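Local coordinates for core protein VP7 (Bluetongue virus, PDB 1BVP) that forms the trimeric capsomers of the viral core, which assemble on an inner scaffold of VP3, and probably takes part in binding host cell surface receptors, at residues A151-P156 against Q172-G177; P156-V161 against V187-E192. One frame throughout, in Å; residues are numbered along the deposited sequence.

Strands 149-155 and 158-163 of VP7 form a β-hairpin, a worked example of one hairpin meeting a different neighbour through each strand. The two follow each other in the chain and pair antiparallel, with Val152 N probably hydrogen-bonded to Gln160 O at 2.9 Å. Interaction 1 sets the first strand against the 172-177 loop; interaction 2 sets the second near strand 183-195. Their centres lie about 11 Å apart, and Pro156 at the hairpin turn belongs to both. Along the chain the segments interleave: 151-156, 156-161, 172-177, 187-192. Ile159 touches Ile174 and Phe175, so the loop rests on both hairpin strands, while interaction 2 continues into a subunit interface of the trimer.

Interaction 1 of 2, residues A151-P156 against Q172-G177; sequences AVVCGP and QQIFQG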
loop_
_atom_site.group_PDB
_atom_site.type_symbol
_atom_site.label_atom_id
_atom_site.label_comp_id
_atom_site.label_asym_id
_atom_site.label_seq_id
_atom_site.Cartn_x
_atom_site.Cartn_y
_atom_site.Cartn_z
ATOM N N ALA A 151 29.876 15.426 11.254
ATOM C CA ALA A 151 28.722 14.680 10.740
ATOM C C ALA A 151 28.495 15.144 9.321
ATOM O O ALA A 151 28.480 16.342 9.032
ATOM C CB ALA A 151 27.501 14.966 11.561
ATOM N N VAL A 152 28.190 14.211 8.448
ATOM C CA VAL A 152 28.023 14.581 7.064
ATOM C C VAL A 152 26.977 13.621 6.407
ATOM O O VAL A 152 26.815 12.488 6.882
ATOM C CB VAL A 152 29.480 14.521 6.471
ATOM C CG1 VAL A 152 29.710 13.324 5.586
ATOM C CG2 VAL A 152 29.847 15.779 5.851
ATOM N N VAL A 153 26.234 14.062 5.380
ATOM C CA VAL A 153 25.263 13.150 4.766
ATOM C C VAL A 153 25.898 12.286 3.689
ATOM O O VAL A 153 26.606 12.807 2.830
ATOM C CB VAL A 153 23.878 13.823 4.235
ATOM C CG1 VAL A 153 23.690 15.240 4.708
ATOM C CG2 VAL A 153 23.687 13.695 2.717
ATOM N N CYS A 154 25.619 10.981 3.720
ATOM C CA CYS A 154 26.170 10.074 2.745
ATOM C C CYS A 154 25.170 9.267 1.941
ATOM O O CYS A 154 25.529 8.328 1.226
ATOM C CB CYS A 154 27.151 9.147 3.422
ATOM S SG CYS A 154 26.529 8.354 4.846
ATOM N N GLY A 155 23.900 9.620 2.052
ATOM C CA GLY A 155 22.874 8.902 1.311
ATOM C C GLY A 155 21.595 9.666 1.497
ATOM O O GLY A 155 21.562 10.627 2.280
ATOM N N PRO A 156 20.518 9.269 0.807
ATOM C CA PRO A 156 19.214 9.945 0.905
ATOM C C PRO A 156 18.586 9.713 2.271
ATOM O O PRO A 156 17.745 10.489 2.700
ATOM C CB PRO A 156 18.389 9.263 -0.172
ATOM C CG PRO A 156 19.400 8.554 -1.060
ATOM C CD PRO A 156 20.445 8.115 -0.098
ATOM N N GLN A 172 22.688 16.462 16.367
ATOM C CA GLN A 172 21.338 16.799 15.921
ATOM C C GLN A 172 21.101 17.857 14.854
ATOM O O GLN A 172 20.175 17.711 14.078
ATOM C CB GLN A 172 20.476 17.171 17.097
ATOM C CG GLN A 172 20.984 18.392 17.805
ATOM C CD GLN A 172 21.726 18.045 19.061
ATOM O OE1 GLN A 172 22.204 16.910 19.244
ATOM N NE2 GLN A 172 21.776 18.998 19.974
ATOM N N GLN A 173 21.885 18.926 14.813
ATOM C CA GLN A 173 21.633 19.977 13.836
ATOM C C GLN A 173 21.689 19.580 12.380
ATOM O O GLN A 173 21.153 20.298 11.530
ATOM C CB GLN A 173 22.465 21.251 14.094
ATOM C CG GLN A 173 23.963 21.049 14.350
ATOM C CD GLN A 173 24.299 20.350 15.704
ATOM O OE1 GLN A 173 23.498 20.348 16.658
ATOM N NE2 GLN A 173 25.495 19.753 15.772
ATOM N N ILE A 174 22.311 18.444 12.079
ATOM C CA ILE A 174 22.427 17.976 10.679
ATOM C C ILE A 174 21.023 17.559 10.193
ATOM O O ILE A 174 20.691 17.672 9.000
ATOM C CB ILE A 174 23.483 16.788 10.580
ATOM C CG1 ILE A 174 23.700 16.303 9.153
ATOM C CG2 ILE A 174 23.052 15.591 11.402
ATOM C CD1 ILE A 174 24.439 17.255 8.294
ATOM N N PHE A 175 20.203 17.130 11.158
ATOM C CA PHE A 175 18.829 16.687 10.944
ATOM C C PHE A 175 17.780 17.793 10.953
ATOM O O PHE A 175 16.665 17.589 10.463
ATOM C CB PHE A 175 18.414 15.715 12.038
ATOM C CG PHE A 175 19.112 14.402 11.980
ATOM C CD1 PHE A 175 18.650 13.390 11.144
ATOM C CD2 PHE A 175 20.211 14.150 12.782
ATOM C CE1 PHE A 175 19.276 12.140 11.112
ATOM C CE2 PHE A 175 20.847 12.906 12.761
ATOM C CZ PHE A 175 20.382 11.901 11.929
ATOM N N GLN A 176 18.110 18.941 11.534
ATOM C CA GLN A 176 17.160 20.046 11.684
ATOM C C GLN A 176 16.926 20.937 10.476
ATOM O O GLN A 176 17.680 20.875 9.498
ATOM C CB GLN A 176 17.476 20.820 12.979
ATOM C CG GLN A 176 17.447 19.826 14.198
ATOM C CD GLN A 176 17.866 20.419 15.540
ATOM O OE1 GLN A 176 18.536 21.466 15.596
ATOM N NE2 GLN A 176 17.484 19.746 16.637
ATOM N N GLY A 177 15.777 21.619 10.472
ATOM C CA GLY A 177 15.426 22.512 9.375
ATOM C C GLY A 177 14.859 21.897 8.102
ATOM O O GLY A 177 14.412 22.617 7.212
#
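Ile174 reaches from its loop to the hairpin strand, where it meets Ala151 and Val153 by van der Waals packing between apolar side chains; no hydrogen bond crosses the contact. The two branches of the isoleucine divide the work. CG2 lies opposite the methyl group of Ala151, with Ala151 CB and Ile174 CG2 4.5 Å apart, and both side chains set out toward the partner segment. CD1, at the end of the longer branch, comes within 4.2 Å of Val153 CG1, the two side chains meeting at a slant; it also lies 4.2 Å from the carbonyl oxygen of Ala151. With CG1 trans to the backbone N (chi1 -177°) and a bend at chi2 of 71°, this branch carries CD1 to the valine while CG2 is left to face the alanine. Only 122 Å² is buried, both sides summed, so this is a light contact near the surface.

Polar interactions shape the loop itself. Residues 172-175 follow a helix-like course, and Phe175 N donates to Gln172 O at 3.0 Å; Gln176 N adds a weak bond to the same carbonyl. Side chains tie the turn to its surroundings: Gln172 OE1 accepts from Leu231 N, and Gln176 NE2 donates to Gly227 O.

An aromatic contact is made by Phe175, next to Ile174 in the chain. Its ring is buried, stacks edge-to-face with Trp225 and touches Ile245 and Val247, with Gln172 O at its edge, in the ring plane.

Together these contacts place a connecting loop, running from strand 168-170 to strand 183-195, against a β-hairpin within the antiparallel β-sandwich domain known from orbivirus VP7.

Interaction 2 of 2, residues P156-V161 against V187-E192; sequences PDMIQV and VWRRIE
Strands 158-161 and 187-191 run in broadly the same sense but splay apart, coming nearest at Gln160 and Ile191, whose CA atoms are 8.6 Å apart, and they share no hydrogen bond. Each belongs to the antiparallel sheet of the β-sandwich, and each pairs antiparallel with strand 241-252, which accounts for their common sense; between the segments the contacts are made by side chains.

Two pairs make the contact. Ile191 sets out from its backbone toward 156-161, and its longer branch is fully extended (chi2 179°), which carries CD1 to 4.1 Å from Gln160 CB. The same methyl carbon lies 4.1 Å from Gln160 OE1, the side chains meeting at an angle. At the other pair, the bent chain of Met158 crosses the extended Arg189 at about a right angle and brings CE to 4.0 Å from Arg189 NH1, at the guanidinium edge and close to its plane. Val187 CG2 lies over one face of that group, 3.5 Å above the plane and displaced toward its rim.

The polar end of Arg189 is held in part by another chain: NH2 donates to Leu130 O and NE to Thr132 OG1 of the third subunit, and NH2 also to Gln246 OE1 of its own chain. Arg190 and Ile191 pair in a parallel ladder with a strand of that subunit, so the sheet runs on across the trimer interface.

Beside Ile191 CD1, the Gln160 amide is fixed at both ends, OE1 accepting from Gly139 N and NE2 donating to Gln137 O.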
loop_
_atom_site.group_PDB
_atom_site.type_symbol
_atom_site.label_atom_id
_atom_site.label_comp_id
_atom_site.label_asym_id
_atom_site.label_seq_id
_atom_site.Cartn_x
_atom_site.Cartn_y
_atom_site.Cartn_z
ATOM N N PRO A 156 20.518 9.269 0.807
ATOM C CA PRO A 156 19.214 9.945 0.905
ATOM C C PRO A 156 18.586 9.713 2.271
ATOM O O PRO A 156 17.745 10.489 2.700
ATOM C CB PRO A 156 18.389 9.263 -0.172
ATOM C CG PRO A 156 19.400 8.554 -1.060
ATOM C CD PRO A 156 20.445 8.115 -0.098
ATOM N N ASP A 157 19.076 8.698 2.981
ATOM C CA ASP A 157 18.557 8.330 4.295
ATOM C C ASP A 157 19.658 8.092 5.295
ATOM O O ASP A 157 19.420 7.478 6.345
ATOM C CB ASP A 157 17.788 7.010 4.172
ATOM C CG ASP A 157 18.668 5.838 3.722
ATOM O OD1 ASP A 157 19.793 6.068 3.210
ATOM O OD2 ASP A 157 18.215 4.674 3.868
ATOM N N MET A 158 20.828 8.664 5.040
ATOM C CA MET A 158 21.967 8.353 5.883
ATOM C C MET A 158 22.982 9.442 6.168
ATOM O O MET A 158 23.245 10.313 5.324
ATOM C CB MET A 158 22.689 7.231 5.163
ATOM C CG MET A 158 23.535 6.414 6.006
ATOM S SD MET A 158 22.905 4.777 5.947
ATOM C CE MET A 158 22.996 4.543 7.584
ATOM N N ILE A 159 23.547 9.393 7.371
ATOM C CA ILE A 159 24.632 10.301 7.734
ATOM C C ILE A 159 25.722 9.443 8.391
ATOM O O ILE A 159 25.460 8.308 8.863
ATOM C CB ILE A 159 24.233 11.432 8.720
ATOM C CG1 ILE A 159 24.055 10.890 10.129
ATOM C CG2 ILE A 159 23.028 12.196 8.224
ATOM C CD1 ILE A 159 24.265 11.942 11.167
ATOM N N GLN A 160 26.952 9.953 8.363
ATOM C CA GLN A 160 28.103 9.276 9.003
ATOM C C GLN A 160 28.814 10.369 9.754
ATOM O O GLN A 160 28.729 11.549 9.370
ATOM C CB GLN A 160 29.050 8.605 8.010
ATOM C CG GLN A 160 29.581 9.538 6.952
ATOM C CD GLN A 160 30.173 8.800 5.775
ATOM O OE1 GLN A 160 30.062 7.586 5.664
ATOM N NE2 GLN A 160 30.790 9.536 4.873
ATOM N N VAL A 161 29.376 9.987 10.893
ATOM C CA VAL A 161 30.086 10.908 11.766
ATOM C C VAL A 161 31.507 10.370 11.958
ATOM O O VAL A 161 31.684 9.155 12.214
ATOM C CB VAL A 161 29.414 10.961 13.173
ATOM C CG1 VAL A 161 29.892 12.142 13.954
ATOM C CG2 VAL A 161 27.938 10.986 13.053
ATOM N N VAL A 187 18.701 4.160 13.451
ATOM C CA VAL A 187 19.482 2.992 13.861
ATOM C C VAL A 187 20.919 3.374 13.539
ATOM O O VAL A 187 21.170 3.991 12.500
ATOM C CB VAL A 187 19.018 1.564 13.379
ATOM C CG1 VAL A 187 17.864 1.622 12.457
ATOM C CG2 VAL A 187 20.193 0.753 12.870
ATOM N N TRP A 188 21.799 3.248 14.541
ATOM C CA TRP A 188 23.226 3.608 14.360
ATOM C C TRP A 188 24.131 2.401 14.364
ATOM O O TRP A 188 23.876 1.400 15.045
ATOM C CB TRP A 188 23.719 4.665 15.371
ATOM C CG TRP A 188 24.007 4.160 16.774
ATOM C CD1 TRP A 188 23.132 4.077 17.824
ATOM C CD2 TRP A 188 25.256 3.635 17.262
ATOM N NE1 TRP A 188 23.748 3.518 18.924
ATOM C CE2 TRP A 188 25.048 3.234 18.607
ATOM C CE3 TRP A 188 26.537 3.478 16.696
ATOM C CZ2 TRP A 188 26.064 2.678 19.387
ATOM C CZ3 TRP A 188 27.542 2.935 17.473
ATOM C CH2 TRP A 188 27.299 2.537 18.805
ATOM N N ARG A 189 25.157 2.464 13.533
ATOM C CA ARG A 189 26.104 1.366 13.440
ATOM C C ARG A 189 27.550 1.882 13.479
ATOM O O ARG A 189 27.834 3.059 13.177
ATOM C CB ARG A 189 25.876 0.645 12.122
ATOM C CG ARG A 189 24.509 0.090 11.953
ATOM C CD ARG A 189 24.339 -0.518 10.587
ATOM N NE ARG A 189 22.954 -0.943 10.340
ATOM C CZ ARG A 189 22.000 -0.169 9.804
ATOM N NH1 ARG A 189 22.263 1.079 9.444
ATOM N NH2 ARG A 189 20.771 -0.634 9.631
ATOM N N ARG A 190 28.449 1.023 13.931
ATOM C CA ARG A 190 29.884 1.332 13.918
ATOM C C ARG A 190 30.334 0.994 12.494
ATOM O O ARG A 190 29.956 -0.077 11.977
ATOM C CB ARG A 190 30.657 0.403 14.871
ATOM C CG ARG A 190 30.833 0.963 16.251
ATOM C CD ARG A 190 31.448 -0.045 17.200
ATOM N NE ARG A 190 30.482 -1.025 17.707
ATOM C CZ ARG A 190 30.527 -2.319 17.395
ATOM N NH1 ARG A 190 31.498 -2.777 16.588
ATOM N NH2 ARG A 190 29.582 -3.143 17.843
ATOM N N ILE A 191 31.033 1.908 11.816
ATOM C CA ILE A 191 31.558 1.581 10.477
ATOM C C ILE A 191 32.886 0.868 10.798
ATOM O O ILE A 191 33.882 1.496 11.175
ATOM C CB ILE A 191 31.818 2.818 9.610
ATOM C CG1 ILE A 191 30.537 3.654 9.473
ATOM C CG2 ILE A 191 32.286 2.380 8.220
ATOM C CD1 ILE A 191 30.713 4.921 8.654
ATOM N N GLU A 192 32.848 -0.458 10.739
ATOM C CA GLU A 192 33.966 -1.328 11.087
ATOM C C GLU A 192 35.227 -1.187 10.246
ATOM O O GLU A 192 36.311 -1.446 10.756
ATOM C CB GLU A 192 33.481 -2.783 11.083
ATOM C CG GLU A 192 34.232 -3.730 11.982
ATOM C CD GLU A 192 34.407 -3.194 13.389
ATOM O OE1 GLU A 192 33.500 -2.508 13.924
ATOM O OE2 GLU A 192 35.479 -3.464 13.971
#